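Local coordinates for protein AP endonuclease, family 2 (Brucella melitensis biovar Abortus, PDB 3NGF) that binds manganese in a TIM barrel and probably acts as a hydroxypyruvate isomerase of the hyi family, at residues S208-A213 with V238-W243; V182-Y187 with R198-M203. All coordinates share one frame; numbering follows the deposited sequence.

Interaction 1 (S208-A213 with V238-W243). With MN (manganese (II) ion), chain C.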
ATOM      1  N   SER A 208       2.257  -5.097   7.769  1.00 12.63           N
ATOM      2  CA  SER A 208       1.760  -6.250   6.993  1.00 12.97           C
ATOM      3  C   SER A 208       2.049  -6.122   5.496  1.00 13.00           C
ATOM      4  O   SER A 208       1.742  -7.033   4.723  1.00 14.34           O
ATOM      5  CB  SER A 208       0.261  -6.438   7.194  1.00 14.03           C
ATOM      6  OG  SER A 208      -0.014  -6.786   8.531  1.00 14.73           O
ATOM      7  N   HIS A 209       2.627  -4.993   5.100  1.00 11.96           N
ATOM      8  CA  HIS A 209       2.994  -4.774   3.719  1.00 10.84           C
ATOM      9  C   HIS A 209       4.150  -3.790   3.725  1.00 10.74           C
ATOM     10  O   HIS A 209       4.254  -2.946   4.622  1.00 10.62           O
ATOM     11  CB  HIS A 209       1.817  -4.255   2.898  1.00 11.48           C
ATOM     12  CG  HIS A 209       2.053  -4.295   1.414  1.00  9.84           C
ATOM     13  ND1 HIS A 209       2.376  -5.453   0.747  1.00 10.17           N
ATOM     14  CD2 HIS A 209       2.054  -3.310   0.483  1.00 13.82           C
ATOM     15  CE1 HIS A 209       2.573  -5.178  -0.537  1.00 12.50           C
ATOM     16  NE2 HIS A 209       2.376  -3.884  -0.723  1.00 12.83           N
ATOM     17  N   VAL A 210       5.001  -3.939   2.728  1.00 10.54           N
ATOM     18  CA  VAL A 210       6.175  -3.113   2.527  1.00  9.79           C
ATOM     19  C   VAL A 210       6.129  -2.672   1.055  1.00  9.67           C
ATOM     20  O   VAL A 210       5.690  -3.413   0.189  1.00 10.68           O
ATOM     21  CB  VAL A 210       7.477  -3.883   2.842  1.00  9.99           C
ATOM     22  CG1 VAL A 210       8.739  -3.029   2.475  1.00  9.39           C
ATOM     23  CG2 VAL A 210       7.513  -4.318   4.310  1.00 11.47           C
ATOM     24  N   GLN A 211       6.555  -1.447   0.806  1.00 10.30           N
ATOM     25  CA  GLN A 211       6.743  -0.928  -0.538  1.00 10.05           C
ATOM     26  C   GLN A 211       8.126  -0.306  -0.653  1.00  9.23           C
ATOM     27  O   GLN A 211       8.719   0.100   0.359  1.00  9.02           O
ATOM     28  CB  GLN A 211       5.676   0.098  -0.888  1.00  9.80           C
ATOM     29  CG  GLN A 211       4.288  -0.528  -1.113  1.00 10.27           C
ATOM     30  CD  GLN A 211       3.228   0.517  -1.247  1.00 11.47           C
ATOM     31  OE1 GLN A 211       3.224   1.495  -0.513  1.00 11.83           O
ATOM     32  NE2 GLN A 211       2.338   0.343  -2.212  1.00 10.81           N
ATOM     33  N   ILE A 212       8.636  -0.283  -1.883  1.00  9.39           N
ATOM     34  CA  ILE A 212       9.970   0.237  -2.204  1.00  9.90           C
ATOM     35  C   ILE A 212      10.010   1.107  -3.467  1.00 10.41           C
ATOM     36  O   ILE A 212       9.224   0.937  -4.411  1.00 10.74           O
ATOM     37  CB  ILE A 212      11.032  -0.898  -2.335  1.00 10.54           C
ATOM     38  CG1 ILE A 212      10.764  -1.794  -3.553  1.00 11.46           C
ATOM     39  CG2 ILE A 212      11.117  -1.711  -1.024  1.00 11.99           C
ATOM     40  CD1 ILE A 212      11.879  -2.837  -3.838  1.00 11.59           C
ATOM     41  N   ALA A 213      10.953   2.055  -3.464  1.00  9.64           N
ATOM     42  CA  ALA A 213      11.252   2.903  -4.599  1.00  9.77           C
ATOM     43  C   ALA A 213      12.543   3.639  -4.246  1.00 10.42           C
ATOM     44  O   ALA A 213      12.836   3.865  -3.050  1.00  9.47           O
ATOM     45  CB  ALA A 213      10.097   3.923  -4.893  1.00  9.69           C
ATOM     46  N   VAL A 238      14.113 -10.275  10.287  1.00 21.80           N
ATOM     47  CA  VAL A 238      13.039 -10.098  11.256  1.00 21.72           C
ATOM     48  C   VAL A 238      11.873 -11.071  11.049  1.00 21.30           C
ATOM     49  O   VAL A 238      10.942 -11.079  11.839  1.00 22.38           O
ATOM     50  CB  VAL A 238      12.505  -8.645  11.288  1.00 20.97           C
ATOM     51  CG1 VAL A 238      13.660  -7.668  11.618  1.00 22.99           C
ATOM     52  CG2 VAL A 238      11.820  -8.270   9.972  1.00 19.33           C
ATOM     53  N   GLY A 239      11.928 -11.892  10.005  1.00 23.17           N
ATOM     54  CA  GLY A 239      10.887 -12.883   9.755  1.00 22.08           C
ATOM     55  C   GLY A 239       9.700 -12.343   8.985  1.00 19.59           C
ATOM     56  O   GLY A 239       8.611 -12.896   9.073  1.00 17.92           O
ATOM     57  N   TYR A 240       9.903 -11.292   8.188  1.00 17.58           N
ATOM     58  CA  TYR A 240       8.825 -10.775   7.353  1.00 16.84           C
ATOM     59  C   TYR A 240       8.571 -11.725   6.197  1.00 17.47           C
ATOM     60  O   TYR A 240       9.501 -12.070   5.482  1.00 18.53           O
ATOM     61  CB  TYR A 240       9.162  -9.385   6.808  1.00 16.10           C
ATOM     62  CG  TYR A 240       8.065  -8.811   5.955  1.00 13.46           C
ATOM     63  CD1 TYR A 240       6.842  -8.439   6.516  1.00 12.13           C
ATOM     64  CD2 TYR A 240       8.232  -8.650   4.597  1.00 12.65           C
ATOM     65  CE1 TYR A 240       5.827  -7.928   5.734  1.00 12.36           C
ATOM     66  CE2 TYR A 240       7.204  -8.154   3.795  1.00 12.42           C
ATOM     67  CZ  TYR A 240       6.020  -7.783   4.373  1.00 10.83           C
ATOM     68  OH  TYR A 240       5.041  -7.265   3.579  1.00 12.31           O
ATOM     69  N   ARG A 241       7.326 -12.152   6.024  1.00 16.80           N
ATOM     70  CA  ARG A 241       6.962 -13.042   4.929  1.00 18.03           C
ATOM     71  C   ARG A 241       5.733 -12.565   4.174  1.00 16.89           C
ATOM     72  O   ARG A 241       5.001 -13.367   3.582  1.00 18.23           O
ATOM     73  CB  ARG A 241       6.748 -14.466   5.485  1.00 19.82           C
ATOM     74  CG  ARG A 241       7.954 -14.998   6.257  1.00 23.47           C
ATOM     75  CD  ARG A 241       9.099 -15.451   5.377  1.00 28.21           C
ATOM     76  NE  ARG A 241      10.170 -16.035   6.189  1.00 31.56           N
ATOM     77  CZ  ARG A 241      11.163 -15.353   6.769  1.00 34.95           C
ATOM     78  NH1 ARG A 241      11.281 -14.021   6.627  1.00 32.69           N
ATOM     79  NH2 ARG A 241      12.065 -16.013   7.491  1.00 36.75           N
ATOM     80  N   GLY A 242       5.488 -11.259   4.197  1.00 15.63           N
ATOM     81  CA  GLY A 242       4.476 -10.652   3.327  1.00 14.82           C
ATOM     82  C   GLY A 242       5.089 -10.385   1.960  1.00 13.76           C
ATOM     83  O   GLY A 242       6.056 -11.034   1.579  1.00 14.78           O
ATOM     84  N   TRP A 243       4.530  -9.426   1.226  1.00 12.18           N
ATOM     85  CA  TRP A 243       5.012  -9.073  -0.099  1.00 11.74           C
ATOM     86  C   TRP A 243       5.711  -7.725  -0.038  1.00 11.28           C
ATOM     87  O   TRP A 243       5.474  -6.941   0.879  1.00 11.76           O
ATOM     88  CB  TRP A 243       3.852  -8.959  -1.087  1.00 11.31           C
ATOM     89  CG  TRP A 243       3.166 -10.251  -1.433  1.00 11.23           C
ATOM     90  CD1 TRP A 243       2.225 -10.886  -0.709  1.00 12.07           C
ATOM     91  CD2 TRP A 243       3.375 -11.038  -2.599  1.00 11.68           C
ATOM     92  NE1 TRP A 243       1.813 -12.031  -1.349  1.00 14.95           N
ATOM     93  CE2 TRP A 243       2.507 -12.150  -2.518  1.00 12.54           C
ATOM     94  CE3 TRP A 243       4.199 -10.909  -3.720  1.00 10.77           C
ATOM     95  CZ2 TRP A 243       2.467 -13.141  -3.496  1.00 15.20           C
ATOM     96  CZ3 TRP A 243       4.151 -11.910  -4.706  1.00 11.80           C
ATOM     97  CH2 TRP A 243       3.281 -12.984  -4.593  1.00 13.31           C
TER
HETATM   98 MN    MN C 262       3.158   3.730  -1.026  1.00 18.06          MN
HETATM   99  O   HOH W   1       2.058  -7.861   2.063  1.00 12.65           O
HETATM  100  O   HOH W   2       0.742   3.400  -1.401  1.00 17.59           O
HETATM  101  O   HOH W   3       2.726   5.865  -1.658  1.00 13.92           O
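Tyr240 and Val210 meet because of their torsions: Tyr240 holds CG anti to its backbone N (chi1 -179°), and chi2 (68°) turns the ring so that one face meets Val210, which holds CG2 beside its own N, facing that ring. The two side chains slide past each other in opposite directions. CG2 of Val210 sits over one ring face, offset toward the rim and 3.8 Å from Tyr240 CZ, a CH-pi contact. On the opposite face the backbone N of Gly242 lies over the ring centre, so the phenol is sandwiched between the strand and its own loop. Its hydroxyl donates to the carbonyl of Trp243, Tyr240 OH to Trp243 O being 2.8 Å, with that oxygen in the plane of the ring. This bond ties the loop back on itself and fixes the phenol where OH comes within 3.2 Å of His209 CA.

A single water bridges the two segments. Its O donates to Ser208 O, accepts from Trp243 N at 3.0 Å, and lies 2.8 Å from His209 ND1, in the plane of the imidazole. The other ring nitrogen, His209 NE2, bonds to Glu41, leaving the imidazole held at both nitrogens. Two residues on from His209, Gln211 also starts away from the loop and binds manganese through OE1 at 2.3 Å, while its NE2 bonds to Glu41 as well.

The contact joins strand 207-212 to the loop that leads from helix 228-237 into strand 243-246, the last two strands of the barrel. Val210 also packs on Leu235 of that helix, while His209 and Trp243 both reach Val65 on strand 63-68.

Interaction 2 (V182-Y187 with R198-M203). With MN (manganese (II) ion), chain C.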
ATOM      1  N   VAL A 182       0.306  -1.420   9.887  1.00  8.50           N
ATOM      2  CA  VAL A 182       0.946  -0.356   9.133  1.00  8.77           C
ATOM      3  C   VAL A 182       1.424  -0.887   7.778  1.00  8.53           C
ATOM      4  O   VAL A 182       1.883  -2.041   7.659  1.00  9.49           O
ATOM      5  CB  VAL A 182       2.146   0.194   9.910  1.00  8.76           C
ATOM      6  CG1 VAL A 182       2.900   1.312   9.095  1.00  7.99           C
ATOM      7  CG2 VAL A 182       1.678   0.752  11.277  1.00 11.19           C
ATOM      8  N   GLN A 183       1.255  -0.059   6.749  1.00  7.95           N
ATOM      9  CA  GLN A 183       1.847  -0.277   5.442  1.00  7.78           C
ATOM     10  C   GLN A 183       3.148   0.542   5.412  1.00  8.82           C
ATOM     11  O   GLN A 183       3.112   1.772   5.423  1.00  8.58           O
ATOM     12  CB  GLN A 183       0.875   0.187   4.366  1.00  8.07           C
ATOM     13  CG  GLN A 183       1.354   0.033   2.916  1.00  9.34           C
ATOM     14  CD  GLN A 183       0.250   0.286   1.928  1.00  9.61           C
ATOM     15  OE1 GLN A 183      -0.907  -0.024   2.181  1.00 11.92           O
ATOM     16  NE2 GLN A 183       0.600   0.831   0.770  1.00 12.68           N
ATOM     17  N   LEU A 184       4.279  -0.153   5.424  1.00  8.23           N
ATOM     18  CA  LEU A 184       5.613   0.464   5.523  1.00  8.38           C
ATOM     19  C   LEU A 184       6.213   0.656   4.121  1.00  8.96           C
ATOM     20  O   LEU A 184       6.787  -0.284   3.541  1.00  8.58           O
ATOM     21  CB  LEU A 184       6.502  -0.448   6.375  1.00  8.34           C
ATOM     22  CG  LEU A 184       7.977  -0.091   6.565  1.00 10.22           C
ATOM     23  CD1 LEU A 184       8.127   1.343   7.065  1.00  9.72           C
ATOM     24  CD2 LEU A 184       8.700  -1.105   7.489  1.00 10.41           C
ATOM     25  N   ASP A 185       6.028   1.847   3.565  1.00  9.34           N
ATOM     26  CA  ASP A 185       6.636   2.241   2.289  1.00  9.10           C
ATOM     27  C   ASP A 185       7.987   2.898   2.637  1.00  9.89           C
ATOM     28  O   ASP A 185       8.050   3.969   3.307  1.00  9.11           O
ATOM     29  CB  ASP A 185       5.662   3.158   1.543  1.00 10.02           C
ATOM     30  CG  ASP A 185       6.166   3.625   0.181  1.00 11.45           C
ATOM     31  OD1 ASP A 185       7.375   3.786   0.025  1.00 12.35           O
ATOM     32  OD2 ASP A 185       5.350   3.890  -0.738  1.00 12.43           O
ATOM     33  N   LEU A 186       9.066   2.222   2.252  1.00  8.41           N
ATOM     34  CA  LEU A 186      10.395   2.619   2.731  1.00  9.19           C
ATOM     35  C   LEU A 186      10.847   3.920   2.087  1.00  9.77           C
ATOM     36  O   LEU A 186      11.717   4.648   2.610  1.00 10.49           O
ATOM     37  CB  LEU A 186      11.405   1.484   2.513  1.00  9.52           C
ATOM     38  CG  LEU A 186      11.183   0.271   3.405  1.00  9.49           C
ATOM     39  CD1 LEU A 186      12.073  -0.879   2.956  1.00  9.66           C
ATOM     40  CD2 LEU A 186      11.420   0.620   4.897  1.00  9.56           C
ATOM     41  N   TYR A 187      10.267   4.222   0.935  1.00 10.61           N
ATOM     42  CA  TYR A 187      10.486   5.524   0.298  1.00 11.25           C
ATOM     43  C   TYR A 187       9.981   6.648   1.249  1.00 11.31           C
ATOM     44  O   TYR A 187      10.711   7.619   1.553  1.00 10.94           O
ATOM     45  CB  TYR A 187       9.772   5.542  -1.078  1.00 11.77           C
ATOM     46  CG  TYR A 187       9.680   6.895  -1.736  1.00 12.97           C
ATOM     47  CD1 TYR A 187      10.725   7.402  -2.491  1.00 12.79           C
ATOM     48  CD2 TYR A 187       8.530   7.662  -1.620  1.00 12.68           C
ATOM     49  CE1 TYR A 187      10.648   8.672  -3.087  1.00 14.57           C
ATOM     50  CE2 TYR A 187       8.428   8.901  -2.228  1.00 14.72           C
ATOM     51  CZ  TYR A 187       9.486   9.414  -2.933  1.00 14.67           C
ATOM     52  OH  TYR A 187       9.353  10.657  -3.519  1.00 14.37           O
ATOM     53  N   ARG A 198      16.884  -0.071  12.252  1.00 13.06           N
ATOM     54  CA  ARG A 198      16.383  -0.050  13.626  1.00 13.57           C
ATOM     55  C   ARG A 198      14.889   0.230  13.691  1.00 13.20           C
ATOM     56  O   ARG A 198      14.188  -0.305  14.565  1.00 12.98           O
ATOM     57  CB  ARG A 198      17.214   0.943  14.460  1.00 13.57           C
ATOM     58  CG  ARG A 198      18.661   0.494  14.617  1.00 16.54           C
ATOM     59  CD  ARG A 198      18.811  -0.752  15.476  1.00 19.50           C
ATOM     60  NE  ARG A 198      20.231  -1.018  15.710  1.00 20.51           N
ATOM     61  CZ  ARG A 198      20.954  -1.966  15.126  1.00 21.09           C
ATOM     62  NH1 ARG A 198      20.409  -2.846  14.292  1.00 21.14           N
ATOM     63  NH2 ARG A 198      22.249  -2.048  15.410  1.00 24.04           N
ATOM     64  N   LEU A 199      14.369   0.973  12.708  1.00 12.97           N
ATOM     65  CA  LEU A 199      12.937   1.213  12.631  1.00 12.98           C
ATOM     66  C   LEU A 199      12.176  -0.094  12.326  1.00 12.72           C
ATOM     67  O   LEU A 199      11.181  -0.415  12.993  1.00 13.82           O
ATOM     68  CB  LEU A 199      12.632   2.208  11.532  1.00 12.99           C
ATOM     69  CG  LEU A 199      11.204   2.682  11.350  1.00 13.55           C
ATOM     70  CD1 LEU A 199      10.687   3.359  12.613  1.00 16.04           C
ATOM     71  CD2 LEU A 199      11.088   3.646  10.110  1.00 13.52           C
ATOM     72  N   ILE A 200      12.652  -0.822  11.312  1.00 12.31           N
ATOM     73  CA  ILE A 200      12.077  -2.123  10.925  1.00 12.73           C
ATOM     74  C   ILE A 200      12.069  -3.065  12.100  1.00 13.86           C
ATOM     75  O   ILE A 200      11.049  -3.733  12.364  1.00 13.84           O
ATOM     76  CB  ILE A 200      12.823  -2.775   9.718  1.00 12.74           C
ATOM     77  CG1 ILE A 200      12.574  -1.943   8.449  1.00 12.75           C
ATOM     78  CG2 ILE A 200      12.374  -4.231   9.532  1.00 12.87           C
ATOM     79  CD1 ILE A 200      13.433  -2.336   7.221  1.00 10.75           C
ATOM     80  N   GLU A 201      13.179  -3.076  12.830  1.00 14.24           N
ATOM     81  CA  GLU A 201      13.321  -3.895  14.021  1.00 15.40           C
ATOM     82  C   GLU A 201      12.341  -3.510  15.138  1.00 15.56           C
ATOM     83  O   GLU A 201      11.735  -4.413  15.774  1.00 15.79           O
ATOM     84  CB  GLU A 201      14.782  -3.881  14.489  1.00 15.89           C
ATOM     85  CG  GLU A 201      15.681  -4.702  13.536  1.00 17.82           C
ATOM     86  CD  GLU A 201      17.158  -4.533  13.775  1.00 23.11           C
ATOM     87  OE1 GLU A 201      17.544  -3.629  14.523  1.00 23.17           O
ATOM     88  OE2 GLU A 201      17.945  -5.327  13.212  1.00 27.29           O
ATOM     89  N   LYS A 202      12.142  -2.205  15.346  1.00 14.84           N
ATOM     90  CA  LYS A 202      11.163  -1.713  16.328  1.00 16.35           C
ATOM     91  C   LYS A 202       9.736  -2.055  15.889  1.00 15.88           C
ATOM     92  O   LYS A 202       8.876  -2.347  16.724  1.00 15.66           O
ATOM     93  CB  LYS A 202      11.247  -0.188  16.502  1.00 16.87           C
ATOM     94  CG  LYS A 202      12.515   0.356  17.090  1.00 22.15           C
ATOM     95  CD  LYS A 202      12.730   1.845  16.648  1.00 26.24           C
ATOM     96  CE  LYS A 202      13.745   2.566  17.503  1.00 28.52           C
ATOM     97  NZ  LYS A 202      13.898   4.021  17.137  1.00 27.23           N
ATOM     98  N   MET A 203       9.489  -2.026  14.578  1.00 14.53           N
ATOM     99  CA  MET A 203       8.142  -2.216  14.031  1.00 14.33           C
ATOM    100  C   MET A 203       7.819  -3.685  13.778  1.00 14.71           C
ATOM    101  O   MET A 203       6.759  -3.999  13.242  1.00 14.45           O
ATOM    102  CB  MET A 203       7.977  -1.435  12.728  1.00 13.45           C
ATOM    103  CG  MET A 203       7.940   0.102  12.891  1.00 12.78           C
ATOM    104  SD  MET A 203       7.883   0.990  11.327  1.00 12.33           S
ATOM    105  CE  MET A 203       6.175   0.605  10.814  1.00 11.75           C
TER
HETATM  106 MN    MN C 262       3.158   3.730  -1.026  1.00 18.06          MN
HETATM  107  O   HOH W   2       0.742   3.400  -1.401  1.00 17.59           O
HETATM  108  O   HOH W   3       2.726   5.865  -1.658  1.00 13.92           O
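Val182 begins the contact, its CG1 3.8 Å from CE of Met203, the two side chains crossing at about a right angle. The methionine is bent at its last torsion (chi3 72°), which turns CE onto the valine. Two residues on, Leu184 again points toward helix 196-202. Its two methyls divide the work: CD2 lies 4.1 Å from Ile200 CG1, and CD1 lies against the sulfur of Met203. Asp185, between the two leucines, serves the metal instead, with OD2 2.2 Å from manganese. It is also the N-cap of helix 186-192, where OD1 accepts a weak capping bond from Tyr187 N. Leu186 opens that helix, and its CD2 comes to 4.3 Å from Ile200 CD1.

Helix 165-175 adds Gln165 against Val182, Leu184 and Met203, and Phe207 of the neighbouring strand 207-212 packs on Leu184 and Ile200. Every side chain that touches across the two segments is buried and apolar. The helix is therefore held against the barrel's outer face by shape and exclusion of water, whereas Asp185, in the same segment as the leucines, takes no part in the packing and binds the metal.

In the fold
Interactions 1 and 2 involve neighbouring strands of the barrel, with centres about 9 Å apart. Backbone pairing joins them: Leu184 N lies 2.9 Å from His209 O and Leu186 N lies 2.9 Å from Gln211 O, both probable hydrogen bonds. The same strands meet again at manganese, where Asp185 OD2 and Gln211 OE1 are 3.2 Å apart as fellow ligands; Glu150, Glu247 and two waters complete the site. Gln183 bonds through NE2 to Gln211 OE1, a second-shell link that probably orients the ligand oxygen. Each contact thus lies on a strand that gives one ligand to the manganese site, where Glu150 and Glu247 are the predicted proton donor/acceptors.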